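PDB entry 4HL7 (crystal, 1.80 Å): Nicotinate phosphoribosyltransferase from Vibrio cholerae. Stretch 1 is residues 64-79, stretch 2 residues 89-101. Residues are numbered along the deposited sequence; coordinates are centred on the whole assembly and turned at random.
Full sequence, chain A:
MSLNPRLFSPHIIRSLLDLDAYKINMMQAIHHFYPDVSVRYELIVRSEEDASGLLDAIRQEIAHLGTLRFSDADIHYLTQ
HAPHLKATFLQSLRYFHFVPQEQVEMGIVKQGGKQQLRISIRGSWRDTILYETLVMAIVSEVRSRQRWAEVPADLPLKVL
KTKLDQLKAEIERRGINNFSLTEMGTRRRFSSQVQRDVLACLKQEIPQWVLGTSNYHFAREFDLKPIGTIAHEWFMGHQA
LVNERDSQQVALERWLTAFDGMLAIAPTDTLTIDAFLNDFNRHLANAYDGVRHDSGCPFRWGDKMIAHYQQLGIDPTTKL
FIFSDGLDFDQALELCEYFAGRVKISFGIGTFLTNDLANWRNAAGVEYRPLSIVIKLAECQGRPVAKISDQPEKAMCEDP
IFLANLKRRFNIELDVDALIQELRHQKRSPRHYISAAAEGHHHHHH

Stretch 1, residues 64-79: HLGTLRFSDADIHYLT
Stretch 2 89-101: FLQSLRYFHFVPQ

No direct hydrogen bond joins the two stretches; two waters bridge their backbones, and packing buries 809 Å², both sides summed. Water 1 donates to Leu-65 O and Leu-68 O (2.7 Å each) and accepts from Phe-98 N (2.9 Å). Water 2 accepts from Phe-70 N (2.7 Å) and donates to Leu-93 O (2.9 Å) and Phe-96 O (2.5 Å), so backbone groups of both stretches are satisfied through water.

The two stretches run in opposite directions: CA atoms pair Gly-66 with Phe-98 (4.9 Å), Arg-69 with His-97 (6.0 Å), Phe-70 with Arg-94 (6.0 Å) and Ile-75 with Leu-90 (6.5 Å). Helix 72-79 lies nearly antiparallel to helix 89-93, at 165°, with axes 10.1 Å apart at closest approach. Ser-71 (chi1 p) caps the first helix, its OG accepting from Asp-74 N at 3.0 Å, while Asp-74 OD2 accepts from Ser-71 N, also at 3.0 Å.

Between the helices the filling is aliphatic. Branched Ile-75 (m, m) points toward stretch 2 and reaches two leucines, with CD1 3.6 Å from Leu-93 CB and CG2 3.9 Å from Leu-90 CB. Leu-78 (m, t) brings CD1 to 3.8 Å from Leu-90 CD2. Leu-90 and Leu-93 (both m, t) point toward stretch 1. Thr-79 OG1, which donates to Ile-75 O at 3.0 Å, lies 3.6 Å from Leu-90 CD1.

Phe-70 (chi1 -74°, chi2 -82°) is buried just before helix 72-79. Its flat ring offers a face to Leu-93 CD1, 4.0 Å from the centroid and 9° off the normal, a CH-pi contact, and an edge to Phe-96 (t, chi2 78°), whose CD2 lies 4.1 Å from Phe-70 CE2.

Farther along, Arg-69 (m, m, t, chi4 -81°) folds back so that NH1 donates to Gly-66 O and Leu-68 O, both at 3.0 Å. One guanidinium face covers His-97 CB, 3.3 Å from Arg-69 NH1; Arg-69 NH2 lies over the imidazole face. His-97 (p, chi2 74°) donates from ND1 to Phe-98 O at 3.0 Å.

Gly-66 (phi/psi -64/-15) lets its CA approach Pro-100 CD to 3.7 Å; an ideal CB would stand 3.1 Å from that CD, a tight fit. Phe-98 (m, chi2 -62°) turns its ring edge to Leu-65 (m, t), CD2 3.6 Å from Leu-65 O.

Near the surface, Arg-94 (chi1 -96°, t, m, chi4 -97°) starts away, but its end comes nearer: NH1 is 4.2 Å from Ile-75 CG2. Asp-72 OD2 lies at the guanidinium edge, 4.5 Å from Arg-94 NH1, beyond a salt bridge.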

# COMPACT_ATOMS: atom_id res chain seq x y z
N HIS A 64 16.76 -14.03 6.01
CA HIS A 64 15.87 -14.57 6.99
C HIS A 64 14.42 -14.83 6.57
O HIS A 64 13.80 -15.77 7.07
CB HIS A 64 15.94 -13.68 8.21
CG HIS A 64 15.22 -14.24 9.38
ND1 HIS A 64 15.73 -15.28 10.12
CD2 HIS A 64 13.97 -13.94 9.91
CE1 HIS A 64 14.85 -15.58 11.09
NE2 HIS A 64 13.76 -14.76 10.96
N LEU A 65 13.86 -14.04 5.61
CA LEU A 65 12.53 -14.37 5.07
C LEU A 65 12.42 -15.83 4.58
O LEU A 65 11.32 -16.38 4.59
CB LEU A 65 12.11 -13.41 3.93
CG LEU A 65 12.05 -11.94 4.39
CD1 LEU A 65 11.70 -11.08 3.20
CD2 LEU A 65 11.04 -11.81 5.52
N GLY A 66 13.53 -16.38 4.06
CA GLY A 66 13.58 -17.72 3.49
C GLY A 66 13.29 -18.77 4.56
O GLY A 66 12.95 -19.89 4.23
N THR A 67 13.36 -18.39 5.83
CA THR A 67 13.12 -19.35 6.92
C THR A 67 11.68 -19.31 7.48
O THR A 67 11.30 -20.10 8.35
CB THR A 67 14.12 -19.15 8.06
OG1 THR A 67 13.87 -17.92 8.73
CG2 THR A 67 15.53 -19.17 7.53
N LEU A 68 10.92 -18.31 7.06
CA LEU A 68 9.56 -18.13 7.58
C LEU A 68 8.60 -19.08 6.96
O LEU A 68 8.74 -19.46 5.78
CB LEU A 68 9.05 -16.70 7.34
CG LEU A 68 9.84 -15.64 8.07
CD1 LEU A 68 9.05 -14.34 7.89
CD2 LEU A 68 10.04 -15.98 9.56
N ARG A 69 7.57 -19.47 7.72
CA ARG A 69 6.55 -20.39 7.17
C ARG A 69 5.19 -19.93 7.62
O ARG A 69 5.09 -19.30 8.66
CB ARG A 69 6.82 -21.81 7.70
CG ARG A 69 8.21 -22.36 7.35
CD ARG A 69 8.21 -22.80 5.89
NE ARG A 69 9.41 -23.52 5.45
CZ ARG A 69 10.57 -22.93 5.09
NH1 ARG A 69 10.71 -21.60 5.13
NH2 ARG A 69 11.58 -23.67 4.70
N PHE A 70 4.12 -20.30 6.90
CA PHE A 70 2.78 -20.13 7.51
C PHE A 70 2.55 -21.26 8.50
O PHE A 70 2.67 -22.43 8.10
CB PHE A 70 1.70 -20.16 6.43
CG PHE A 70 1.64 -18.89 5.59
CD1 PHE A 70 0.96 -17.76 6.05
CD2 PHE A 70 2.28 -18.83 4.36
CE1 PHE A 70 0.92 -16.60 5.26
CE2 PHE A 70 2.24 -17.67 3.57
CZ PHE A 70 1.54 -16.55 4.01
N SER A 71 2.11 -20.94 9.72
CA SER A 71 1.84 -21.95 10.76
C SER A 71 0.40 -22.41 10.61
O SER A 71 -0.40 -21.77 9.92
CB SER A 71 2.05 -21.39 12.15
OG SER A 71 1.01 -20.49 12.51
N ASP A 72 0.04 -23.52 11.24
CA ASP A 72 -1.37 -23.94 11.15
C ASP A 72 -2.28 -22.90 11.76
O ASP A 72 -3.37 -22.64 11.24
CB ASP A 72 -1.59 -25.34 11.76
CG ASP A 72 -0.80 -26.38 11.05
OD1 ASP A 72 0.09 -26.97 11.71
OD2 ASP A 72 -1.01 -26.56 9.82
N ALA A 73 -1.79 -22.24 12.81
CA ALA A 73 -2.50 -21.17 13.43
C ALA A 73 -2.69 -19.95 12.53
O ALA A 73 -3.73 -19.28 12.64
CB ALA A 73 -1.83 -20.74 14.73
N ASP A 74 -1.71 -19.63 11.68
CA ASP A 74 -1.89 -18.56 10.71
C ASP A 74 -2.99 -18.94 9.76
O ASP A 74 -3.83 -18.10 9.36
CB ASP A 74 -0.62 -18.33 9.90
CG ASP A 74 0.55 -17.80 10.75
OD1 ASP A 74 0.31 -17.23 11.82
OD2 ASP A 74 1.69 -18.02 10.34
N ILE A 75 -2.95 -20.18 9.30
CA ILE A 75 -3.92 -20.66 8.30
C ILE A 75 -5.34 -20.72 8.89
O ILE A 75 -6.34 -20.30 8.22
CB ILE A 75 -3.52 -22.01 7.68
CG1 ILE A 75 -2.12 -21.89 7.03
CG2 ILE A 75 -4.50 -22.42 6.58
CD1 ILE A 75 -2.06 -20.97 5.84
N HIS A 76 -5.44 -21.20 10.13
CA HIS A 76 -6.70 -21.23 10.89
C HIS A 76 -7.23 -19.82 11.01
O HIS A 76 -8.44 -19.57 10.82
CB HIS A 76 -6.51 -21.83 12.30
CG HIS A 76 -6.22 -23.35 12.31
ND1 HIS A 76 -6.75 -24.22 11.39
CD2 HIS A 76 -5.43 -24.13 13.19
CE1 HIS A 76 -6.33 -25.49 11.67
NE2 HIS A 76 -5.51 -25.44 12.76
N TYR A 77 -6.35 -18.86 11.29
CA TYR A 77 -6.78 -17.45 11.40
C TYR A 77 -7.39 -16.97 10.06
O TYR A 77 -8.49 -16.41 10.03
CB TYR A 77 -5.63 -16.51 11.84
CG TYR A 77 -6.04 -15.05 11.68
CD1 TYR A 77 -5.61 -14.28 10.59
CD2 TYR A 77 -6.90 -14.46 12.61
CE1 TYR A 77 -6.04 -12.97 10.41
CE2 TYR A 77 -7.32 -13.13 12.46
CZ TYR A 77 -6.89 -12.40 11.36
OH TYR A 77 -7.31 -11.10 11.21
N LEU A 78 -6.73 -17.23 8.95
CA LEU A 78 -7.29 -16.79 7.69
C LEU A 78 -8.58 -17.54 7.33
O LEU A 78 -9.47 -17.00 6.67
CB LEU A 78 -6.29 -16.98 6.54
CG LEU A 78 -5.01 -16.10 6.67
CD1 LEU A 78 -4.10 -16.45 5.50
CD2 LEU A 78 -5.40 -14.62 6.64
N THR A 79 -8.63 -18.82 7.65
CA THR A 79 -9.84 -19.58 7.39
C THR A 79 -11.08 -18.89 8.00
O THR A 79 -12.10 -18.78 7.33
CB THR A 79 -9.72 -21.01 7.95
OG1 THR A 79 -8.74 -21.68 7.19
CG2 THR A 79 -11.08 -21.77 7.81
N PHE A 89 -6.55 -22.65 -1.91
CA PHE A 89 -5.42 -21.69 -1.82
C PHE A 89 -4.77 -21.75 -0.43
O PHE A 89 -3.53 -21.77 -0.32
CB PHE A 89 -5.84 -20.25 -2.19
CG PHE A 89 -4.81 -19.22 -1.81
CD1 PHE A 89 -3.58 -19.12 -2.54
CD2 PHE A 89 -5.03 -18.36 -0.76
CE1 PHE A 89 -2.65 -18.13 -2.23
CE2 PHE A 89 -4.04 -17.41 -0.40
CZ PHE A 89 -2.89 -17.28 -1.16
N LEU A 90 -5.58 -21.77 0.63
CA LEU A 90 -4.99 -21.76 1.97
C LEU A 90 -4.19 -23.05 2.21
O LEU A 90 -3.16 -23.03 2.89
CB LEU A 90 -6.04 -21.61 3.07
CG LEU A 90 -6.71 -20.21 3.06
CD1 LEU A 90 -7.70 -19.98 4.17
CD2 LEU A 90 -5.59 -19.17 3.26
N GLN A 91 -4.71 -24.18 1.70
CA GLN A 91 -3.93 -25.45 1.82
C GLN A 91 -2.55 -25.36 1.13
O GLN A 91 -1.56 -25.88 1.68
CB GLN A 91 -4.77 -26.67 1.34
CG GLN A 91 -5.87 -26.99 2.36
N SER A 92 -2.49 -24.68 -0.01
CA SER A 92 -1.22 -24.48 -0.72
C SER A 92 -0.22 -23.62 0.10
O SER A 92 0.99 -23.84 0.01
CB SER A 92 -1.43 -23.99 -2.17
OG SER A 92 -1.54 -22.57 -2.25
N LEU A 93 -0.72 -22.71 0.95
CA LEU A 93 0.19 -21.90 1.87
C LEU A 93 0.96 -22.73 2.88
O LEU A 93 2.06 -22.34 3.33
CB LEU A 93 -0.60 -20.85 2.59
CG LEU A 93 -1.13 -19.80 1.67
CD1 LEU A 93 -1.55 -18.64 2.59
CD2 LEU A 93 0.01 -19.28 0.75
N ARG A 94 0.42 -23.90 3.19
CA ARG A 94 1.02 -24.83 4.17
C ARG A 94 2.43 -25.28 3.79
O ARG A 94 3.22 -25.61 4.67
CB ARG A 94 0.12 -26.07 4.39
CG ARG A 94 -0.80 -25.95 5.62
CD ARG A 94 -1.54 -27.25 5.94
NE ARG A 94 -2.71 -27.40 5.08
CZ ARG A 94 -3.95 -27.06 5.43
NH1 ARG A 94 -4.17 -26.56 6.65
NH2 ARG A 94 -4.97 -27.24 4.58
N TYR A 95 2.73 -25.29 2.49
CA TYR A 95 4.05 -25.60 2.03
C TYR A 95 4.81 -24.36 1.49
O TYR A 95 5.97 -24.46 1.13
CB TYR A 95 4.08 -26.84 1.02
CG TYR A 95 3.22 -26.77 -0.24
CD1 TYR A 95 3.63 -26.05 -1.37
CD2 TYR A 95 2.01 -27.45 -0.32
CE1 TYR A 95 2.82 -25.95 -2.50
CE2 TYR A 95 1.23 -27.39 -1.44
CZ TYR A 95 1.63 -26.65 -2.53
OH TYR A 95 0.85 -26.56 -3.60
N PHE A 96 4.17 -23.18 1.45
CA PHE A 96 4.82 -22.05 0.75
C PHE A 96 6.02 -21.48 1.54
O PHE A 96 5.91 -21.24 2.75
CB PHE A 96 3.85 -20.88 0.48
CG PHE A 96 4.52 -19.70 -0.13
CD1 PHE A 96 4.82 -19.69 -1.50
CD2 PHE A 96 4.90 -18.61 0.65
CE1 PHE A 96 5.49 -18.62 -2.06
CE2 PHE A 96 5.56 -17.54 0.06
CZ PHE A 96 5.85 -17.55 -1.28
N HIS A 97 7.12 -21.20 0.82
CA HIS A 97 8.12 -20.29 1.34
C HIS A 97 8.87 -19.53 0.27
O HIS A 97 8.82 -19.86 -0.93
CB HIS A 97 9.10 -21.05 2.25
CG HIS A 97 9.89 -22.14 1.55
ND1 HIS A 97 10.91 -21.87 0.70
CD2 HIS A 97 9.85 -23.53 1.68
CE1 HIS A 97 11.47 -23.04 0.27
NE2 HIS A 97 10.81 -24.05 0.88
N PHE A 98 9.53 -18.46 0.69
CA PHE A 98 10.35 -17.62 -0.20
C PHE A 98 11.67 -18.34 -0.54
O PHE A 98 12.16 -19.17 0.25
CB PHE A 98 10.68 -16.34 0.53
CG PHE A 98 9.50 -15.40 0.74
CD1 PHE A 98 8.83 -14.87 -0.33
CD2 PHE A 98 9.16 -14.98 2.05
CE1 PHE A 98 7.80 -13.92 -0.14
CE2 PHE A 98 8.16 -14.02 2.25
CZ PHE A 98 7.45 -13.52 1.12
N VAL A 99 12.24 -18.02 -1.70
CA VAL A 99 13.63 -18.40 -2.03
C VAL A 99 14.45 -17.12 -2.32
O VAL A 99 14.73 -16.82 -3.50
CB VAL A 99 13.67 -19.37 -3.22
CG1 VAL A 99 15.08 -20.01 -3.32
CG2 VAL A 99 12.59 -20.46 -3.04
N PRO A 100 14.81 -16.35 -1.27
CA PRO A 100 15.35 -15.00 -1.57
C PRO A 100 16.66 -15.02 -2.33
O PRO A 100 16.92 -14.08 -3.09
CB PRO A 100 15.55 -14.35 -0.19
CG PRO A 100 15.08 -15.31 0.81
CD PRO A 100 14.59 -16.56 0.17
N GLN A 101 17.47 -16.07 -2.19
CA GLN A 101 18.73 -16.08 -2.93
C GLN A 101 18.51 -16.24 -4.44
O GLN A 101 19.41 -15.96 -5.23
CB GLN A 101 19.73 -17.13 -2.36
CG GLN A 101 19.30 -18.54 -2.62
CD GLN A 101 18.27 -19.09 -1.62
OE1 GLN A 101 17.61 -18.36 -0.89
NE2 GLN A 101 18.14 -20.40 -1.61
O HOH W 1 9.62 -18.16 3.58
O HOH W 2 4.53 -21.91 4.73